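Local coordinates for IroE-like serine hydrolase (Shewanella oneidensis, PDB 3GFF), which probably hydrolyses ester bonds, as a putative serine esterase of the alpha/beta-hydrolase clan, at residues L166-S171 and F198-N203. Numbering follows the deposited sequence.
Sequences LALDTS and FMAIAN. With IMD (imidazole), chain D.
Leu-166, Ala-167 and Leu-168 pair in parallel with Phe-198, Met-199 and Ala-200 in the central sheet of an alpha/beta-hydrolase fold, where helix 178-189 makes the beta-alpha-beta crossover between the two strands. Three backbone hydrogen bonds join the two segments: Ala-167 N to Phe-198 O, nearly straight at 176°, Ala-200 N to Ala-167 O, and Asp-169 N to Ala-200 O. Met-199 CA adds a CA-H...O contact to Ala-167 O at 3.3 Å.

Apolar packing lies on the face of Leu-166, Leu-168, Phe-198 and Ala-200. Leu-168 CD2 sits 3.6 Å from Ala-200 CB and also meets the edge of the Phe-198 ring at CE2, 4.1 Å away. Phe-198 CD2 is 4.2 Å from Leu-166 CG.

Past the strand end, the two oxygens of the Asp-169 carboxylate divide their partners: OD1 takes the Ala-202 backbone, OD2 accepts hydrogen bonds from His-247 ND1 and His-216 NE2, an arrangement consistent with the acid of a Ser-His-Asp triad with Ser-145. An alanine at Asp-169 would probably leave Ala-202 N and His-247 ND1 without their acceptor and the His-247 ring freer to turn. Ser-171 OG hydrogen-bonds Ser-145 OG and accepts from N1 of an imidazole, probably from the crystallisation liquor. A water molecule donates to both Asp-169 OD1 and Ala-202 O, while Ala-202 N reaches that same OD1 at 3.0 Å from above the carboxylate plane.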
loop_
_atom_site.group_PDB
_atom_site.type_symbol
_atom_site.label_atom_id
_atom_site.label_comp_id
_atom_site.label_asym_id
_atom_site.label_seq_id
_atom_site.Cartn_x
_atom_site.Cartn_y
_atom_site.Cartn_z
ATOM N N LEU A 166 -12.830 8.076 -7.330
ATOM C CA LEU A 166 -12.512 6.854 -6.650
ATOM C C LEU A 166 -13.439 6.819 -5.467
ATOM O O LEU A 166 -13.312 7.664 -4.568
ATOM C CB LEU A 166 -11.042 6.768 -6.203
ATOM C CG LEU A 166 -10.131 6.079 -7.227
ATOM C CD1 LEU A 166 -9.927 6.947 -8.446
ATOM C CD2 LEU A 166 -8.794 5.652 -6.588
ATOM N N ALA A 167 -14.376 5.862 -5.481
ATOM C CA ALA A 167 -15.361 5.683 -4.390
ATOM C C ALA A 167 -15.022 4.371 -3.675
ATOM O O ALA A 167 -15.258 3.306 -4.194
ATOM C CB ALA A 167 -16.773 5.674 -4.943
ATOM N N LEU A 168 -14.410 4.482 -2.505
ATOM C CA LEU A 168 -13.877 3.340 -1.758
ATOM C C LEU A 168 -14.808 2.933 -0.596
ATOM O O LEU A 168 -14.857 3.555 0.455
ATOM C CB LEU A 168 -12.459 3.666 -1.266
ATOM C CG LEU A 168 -11.502 4.256 -2.339
ATOM C CD1 LEU A 168 -10.100 4.641 -1.764
ATOM C CD2 LEU A 168 -11.418 3.301 -3.534
ATOM N N ASP A 169 -15.542 1.874 -0.850
ATOM C CA ASP A 169 -16.528 1.288 0.057
ATOM C C ASP A 169 -17.517 2.326 0.508
ATOM O O ASP A 169 -17.730 2.543 1.681
ATOM C CB ASP A 169 -15.867 0.597 1.226
ATOM C CG ASP A 169 -16.600 -0.657 1.626
ATOM O OD1 ASP A 169 -17.104 -1.345 0.712
ATOM O OD2 ASP A 169 -16.650 -0.961 2.828
ATOM N N THR A 170 -18.125 2.961 -0.473
ATOM C CA THR A 170 -19.100 4.055 -0.256
ATOM C C THR A 170 -20.206 3.658 0.727
ATOM O O THR A 170 -20.763 2.556 0.619
ATOM C CB THR A 170 -19.751 4.421 -1.589
ATOM O OG1 THR A 170 -18.711 4.736 -2.526
ATOM C CG2 THR A 170 -20.737 5.628 -1.452
ATOM N N SER A 171 -20.507 4.557 1.665
ATOM C CA SER A 171 -21.563 4.346 2.657
ATOM C C SER A 171 -22.964 4.635 2.024
ATOM O O SER A 171 -23.672 5.554 2.455
ATOM C CB SER A 171 -21.315 5.273 3.857
ATOM O OG SER A 171 -20.010 5.082 4.423
ATOM N N PHE A 198 -14.464 4.595 -10.311
ATOM C CA PHE A 198 -13.930 3.303 -9.848
ATOM C C PHE A 198 -14.555 3.071 -8.508
ATOM O O PHE A 198 -14.529 3.968 -7.648
ATOM C CB PHE A 198 -12.397 3.327 -9.723
ATOM C CG PHE A 198 -11.814 2.113 -9.012
ATOM C CD1 PHE A 198 -11.510 0.958 -9.712
ATOM C CD2 PHE A 198 -11.551 2.160 -7.650
ATOM C CE1 PHE A 198 -10.972 -0.147 -9.080
ATOM C CE2 PHE A 198 -11.010 1.074 -7.006
ATOM C CZ PHE A 198 -10.728 -0.097 -7.726
HETATM N N MSE A 199 -15.146 1.899 -8.304
HETATM C CA MSE A 199 -15.665 1.517 -6.982
HETATM C C MSE A 199 -14.865 0.365 -6.370
HETATM O O MSE A 199 -14.632 -0.667 -7.026
HETATM C CB MSE A 199 -17.139 1.078 -7.060
HETATM C CG MSE A 199 -18.102 2.185 -7.365
HETATM SE SE MSE A 199 -19.897 1.544 -7.628
HETATM C CE MSE A 199 -20.192 0.705 -5.869
ATOM N N ALA A 200 -14.453 0.525 -5.111
ATOM C CA ALA A 200 -13.818 -0.567 -4.357
ATOM C C ALA A 200 -14.948 -1.039 -3.471
ATOM O O ALA A 200 -15.665 -0.204 -2.906
ATOM C CB ALA A 200 -12.627 -0.083 -3.485
ATOM N N ILE A 201 -15.113 -2.351 -3.350
ATOM C CA ILE A 201 -16.179 -2.921 -2.550
ATOM C C ILE A 201 -15.573 -3.964 -1.616
ATOM O O ILE A 201 -15.075 -4.994 -2.084
ATOM C CB ILE A 201 -17.299 -3.578 -3.428
ATOM C CG1 ILE A 201 -17.814 -2.590 -4.467
ATOM C CG2 ILE A 201 -18.455 -4.097 -2.530
ATOM C CD1 ILE A 201 -18.795 -3.173 -5.535
ATOM N N ALA A 202 -15.612 -3.686 -0.304
ATOM C CA ALA A 202 -15.047 -4.579 0.699
ATOM C C ALA A 202 -16.085 -5.603 1.205
ATOM O O ALA A 202 -17.197 -5.654 0.706
ATOM C CB ALA A 202 -14.445 -3.767 1.866
ATOM N N ASN A 203 -15.699 -6.405 2.201
ATOM C CA ASN A 203 -16.540 -7.453 2.781
ATOM C C ASN A 203 -16.693 -7.262 4.318
ATOM O O ASN A 203 -16.335 -8.150 5.102
ATOM C CB ASN A 203 -15.903 -8.811 2.445
ATOM C CG ASN A 203 -16.806 -10.011 2.796
ATOM O OD1 ASN A 203 -18.011 -9.875 2.896
ATOM N ND2 ASN A 203 -16.204 -11.169 3.011
HETATM N N1 IMD D . -19.942 3.338 7.136
HETATM C C2 IMD D . -19.922 1.994 6.909
HETATM N N3 IMD D . -19.473 1.360 8.031
HETATM C C4 IMD D . -19.189 2.309 8.966
HETATM C C5 IMD D . -19.494 3.558 8.399
HETATM O O HOH W 1 -18.905 -3.386 1.022
#